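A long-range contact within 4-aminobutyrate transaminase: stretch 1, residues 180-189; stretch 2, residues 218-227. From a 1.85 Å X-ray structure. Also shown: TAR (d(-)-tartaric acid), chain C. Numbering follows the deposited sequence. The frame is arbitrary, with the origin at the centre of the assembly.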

# COMPACT_ATOMS: atom_id res chain seq x y z
N SER A 180 -0.88 -15.64 -27.58
CA SER A 180 -1.21 -14.83 -28.74
C SER A 180 -1.38 -13.37 -28.36
O SER A 180 -1.48 -13.00 -27.18
N VAL A 181 -1.38 -12.51 -29.38
CA VAL A 181 -1.73 -11.11 -29.13
C VAL A 181 -3.11 -11.01 -28.49
O VAL A 181 -3.30 -10.28 -27.51
N ASP A 182 -4.09 -11.79 -28.99
CA ASP A 182 -5.41 -11.80 -28.33
C ASP A 182 -5.30 -12.11 -26.85
O ASP A 182 -5.94 -11.45 -26.01
N ALA A 183 -4.54 -13.17 -26.50
CA ALA A 183 -4.46 -13.54 -25.08
C ALA A 183 -3.82 -12.45 -24.27
O ALA A 183 -4.18 -12.25 -23.09
N ALA A 184 -2.78 -11.80 -24.82
CA ALA A 184 -2.12 -10.73 -24.08
C ALA A 184 -3.05 -9.55 -23.88
O ALA A 184 -3.12 -8.95 -22.79
N ILE A 185 -3.77 -9.16 -24.93
CA ILE A 185 -4.69 -8.04 -24.77
C ILE A 185 -5.78 -8.42 -23.78
O ILE A 185 -6.14 -7.64 -22.88
N GLU A 186 -6.28 -9.65 -23.87
CA GLU A 186 -7.31 -10.09 -22.94
C GLU A 186 -6.83 -10.02 -21.50
O GLU A 186 -7.61 -9.67 -20.60
N SER A 187 -5.52 -10.32 -21.26
CA SER A 187 -5.02 -10.26 -19.87
C SER A 187 -4.97 -8.83 -19.34
O SER A 187 -5.23 -8.60 -18.16
N VAL A 188 -4.69 -7.84 -20.20
CA VAL A 188 -4.83 -6.43 -19.79
C VAL A 188 -6.28 -6.10 -19.41
O VAL A 188 -6.60 -5.49 -18.37
N GLU A 189 -7.21 -6.52 -20.25
CA GLU A 189 -8.59 -6.23 -19.94
C GLU A 189 -9.05 -6.93 -18.66
O GLU A 189 -9.93 -6.43 -17.94
N VAL A 218 8.04 -7.35 -29.39
CA VAL A 218 6.58 -7.13 -29.31
C VAL A 218 5.99 -7.16 -30.71
O VAL A 218 6.55 -6.55 -31.63
N PRO A 219 4.90 -7.88 -30.95
CA PRO A 219 4.26 -7.79 -32.27
C PRO A 219 3.66 -6.41 -32.49
O PRO A 219 3.10 -5.82 -31.56
N ALA A 220 3.77 -5.90 -33.73
CA ALA A 220 3.15 -4.62 -34.07
C ALA A 220 1.66 -4.59 -33.71
O ALA A 220 1.14 -3.58 -33.24
N GLU A 221 0.94 -5.69 -33.96
CA GLU A 221 -0.50 -5.70 -33.68
C GLU A 221 -0.76 -5.49 -32.20
O GLU A 221 -1.76 -4.86 -31.80
N PHE A 222 0.14 -5.99 -31.35
CA PHE A 222 -0.09 -5.80 -29.93
C PHE A 222 0.07 -4.32 -29.55
O PHE A 222 -0.75 -3.78 -28.81
N LEU A 223 1.12 -3.65 -30.06
CA LEU A 223 1.27 -2.22 -29.82
C LEU A 223 0.09 -1.41 -30.31
O LEU A 223 -0.35 -0.49 -29.61
N LYS A 224 -0.42 -1.73 -31.51
CA LYS A 224 -1.52 -0.91 -31.98
C LYS A 224 -2.77 -1.18 -31.16
O LYS A 224 -3.49 -0.25 -30.78
N ARG A 225 -3.08 -2.39 -30.79
CA ARG A 225 -4.22 -2.63 -29.93
C ARG A 225 -4.05 -2.01 -28.53
O ARG A 225 -4.93 -1.43 -28.00
N LEU A 226 -2.86 -2.16 -27.99
CA LEU A 226 -2.59 -1.50 -26.71
C LEU A 226 -2.74 0.01 -26.81
O LEU A 226 -3.27 0.65 -25.90
N ARG A 227 -2.22 0.61 -27.88
CA ARG A 227 -2.38 2.05 -28.08
C ARG A 227 -3.86 2.44 -28.10
O ARG A 227 -4.27 3.43 -27.47

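Two helices running in nearly the same direction pack through a small apolar seam that is closed along one exposed margin by a salt-bridge cluster centred on Arg225. The axes of helices 181-189 and 220-227 diverge by 27° and approach to 9.9 Å, and 471 Å² of surface is buried between the stretches.

The approach is tightest near the N-terminal ends, where Val181 CA lies 5.6 Å from Phe222 CA. Val181 points toward the partner in the t rotamer, and a short branched side chain suits so narrow a gap: its CG2 meets Pro219 CG at 3.9 Å, while CG1 lies 3.8 Å from Phe222 CA, near the plane of the Phe222 ring at its edge.

Phe222 leaves its backbone sideways, but chi1 t and chi2 73° bring its ring to the next turn of the first helix, at Ala184 and Ile185. The methyl of Ala184 takes up little room, and Phe222 CE1 comes within 3.4 Å of Ala184 CB. Ile185, m at both chi1 and chi2, reaches farther; its CD1 touches Phe222 CE1 at 3.5 Å and Arg225 CB at 3.8 Å. Beyond it the packing loosens: Leu226, with chi1 t and chi2 p, places CD1 4.4 Å from Ile185 CD1 and also 4.4 Å from CG2 of Val188, itself t.

Arg225 points toward the first helix and joins the apolar and polar parts of the contact. Its long side chain (m, t, p) lays one face of the guanidinium against Ile185 CB, leaving the edge free for hydrogen bonding. Asp182 starts away from the partner, yet chi1 m brings its carboxylate back, so that Arg225 NH1 donates to Asp182 OD1 at 2.7 Å in a salt bridge; Arg225 NH2 adds a weak bond to the same Asp182 OD1 at 3.2 Å. Within its own helix, Arg225 NH1 also bridges to Glu221 OE2 at 3.0 Å. The two acids come close, with Asp182 OD1 4.6 Å from Glu221 OE2, and the shared arginine offsets their like charges. Water 2 helps by donating to Asp182 OD1 at 3.2 Å and Glu221 OE2 at 2.8 Å.

A tartrate, probably from the crystallisation liquor, takes more of the guanidinium edge: Arg225 NE donates to TAR O1 at 2.9 Å and Arg225 NH2 to TAR O11 at 2.5 Å. TAR O2 in turn donates to Glu189 OE2 at 2.8 Å, linking the two helices indirectly.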

# COMPACT_ATOMS: atom_id res chain seq x y z
CB SER A 180 -2.48 -15.36 -29.39
OG SER A 180 -3.56 -15.23 -28.48
CB VAL A 181 -1.66 -10.32 -30.44
CG1 VAL A 181 -2.17 -8.91 -30.26
CG2 VAL A 181 -0.18 -10.34 -30.95
CB ASP A 182 -6.29 -12.84 -28.99
CG ASP A 182 -6.95 -12.35 -30.25
OD1 ASP A 182 -6.91 -11.15 -30.53
OD2 ASP A 182 -7.54 -13.18 -30.95
CB ALA A 183 -3.69 -14.84 -24.91
CB ALA A 184 -0.82 -10.32 -24.85
CB ILE A 185 -5.27 -7.66 -26.15
CG1 ILE A 185 -4.23 -6.92 -27.02
CG2 ILE A 185 -6.52 -6.73 -26.02
CD1 ILE A 185 -3.87 -5.58 -26.52
CB GLU A 186 -7.76 -11.51 -23.29
CG GLU A 186 -8.86 -12.04 -22.48
CD GLU A 186 -9.40 -13.38 -23.00
OE1 GLU A 186 -9.22 -13.66 -24.21
OE2 GLU A 186 -10.00 -14.13 -22.18
CB SER A 187 -3.64 -10.92 -19.78
OG SER A 187 -2.65 -10.02 -20.27
CB VAL A 188 -4.30 -5.52 -20.91
CG1 VAL A 188 -4.46 -4.06 -20.52
CG2 VAL A 188 -2.78 -5.88 -21.16
CB GLU A 189 -9.47 -6.61 -21.16
CG GLU A 189 -9.08 -5.78 -22.41
CD GLU A 189 -9.73 -6.25 -23.68
OE1 GLU A 189 -10.02 -7.49 -23.82
OE2 GLU A 189 -9.95 -5.36 -24.56
CB VAL A 218 6.26 -5.80 -28.60
CG1 VAL A 218 6.61 -4.55 -29.43
CG2 VAL A 218 4.75 -5.74 -28.25
CB PRO A 219 3.18 -8.88 -32.22
CG PRO A 219 3.66 -9.86 -31.18
CD PRO A 219 4.38 -9.00 -30.13
CB ALA A 220 3.30 -4.30 -35.58
CB GLU A 221 -1.12 -7.03 -34.15
CG GLU A 221 -2.62 -7.17 -33.83
CD GLU A 221 -3.08 -8.63 -33.84
OE1 GLU A 221 -2.28 -9.53 -34.22
OE2 GLU A 221 -4.23 -8.89 -33.46
CB PHE A 222 0.86 -6.68 -29.10
CG PHE A 222 0.58 -6.56 -27.58
CD1 PHE A 222 -0.54 -7.15 -27.03
CD2 PHE A 222 1.40 -5.83 -26.78
CE1 PHE A 222 -0.79 -7.03 -25.68
CE2 PHE A 222 1.18 -5.73 -25.42
CZ PHE A 222 0.07 -6.34 -24.88
CB LEU A 223 2.54 -1.68 -30.50
CG LEU A 223 3.84 -1.80 -29.74
CD1 LEU A 223 4.95 -1.09 -30.50
CD2 LEU A 223 3.77 -1.27 -28.27
CB LYS A 224 -1.82 -1.19 -33.46
CG LYS A 224 -0.60 -1.01 -34.36
CD LYS A 224 -0.81 -1.46 -35.82
CE LYS A 224 0.47 -2.00 -36.52
NZ LYS A 224 1.21 -1.02 -37.36
CB ARG A 225 -4.57 -4.08 -29.89
CG ARG A 225 -5.18 -4.51 -31.21
CD ARG A 225 -5.35 -5.98 -31.33
NE ARG A 225 -6.32 -6.50 -30.42
CZ ARG A 225 -6.52 -7.78 -30.23
NH1 ARG A 225 -5.84 -8.66 -30.90
NH2 ARG A 225 -7.41 -8.19 -29.38
CB LEU A 226 -1.17 -1.86 -26.23
CG LEU A 226 -0.89 -1.73 -24.74
CD1 LEU A 226 -1.88 -2.59 -23.94
CD2 LEU A 226 0.53 -2.20 -24.50
CB ARG A 227 -1.68 2.43 -29.41
CG ARG A 227 -1.77 3.93 -29.84
CD ARG A 227 -0.82 4.79 -28.98
NE ARG A 227 -1.52 5.36 -27.81
CZ ARG A 227 -0.90 6.09 -26.88
NH1 ARG A 227 0.44 6.35 -26.96
NH2 ARG A 227 -1.59 6.59 -25.88
O1 TAR C . -8.21 -4.88 -28.88
O11 TAR C . -9.20 -6.72 -28.42
C1 TAR C . -9.11 -5.52 -28.32
C2 TAR C . -10.14 -4.80 -27.49
O2 TAR C . -9.42 -3.81 -26.81
C3 TAR C . -11.30 -4.15 -28.28
O3 TAR C . -11.13 -4.08 -29.68
C4 TAR C . -11.88 -2.87 -27.78
O4 TAR C . -13.03 -2.75 -28.15
O41 TAR C . -11.35 -2.05 -27.02
O HOH W 1 -8.87 -10.33 -27.53
O HOH W 2 -5.76 -11.23 -33.53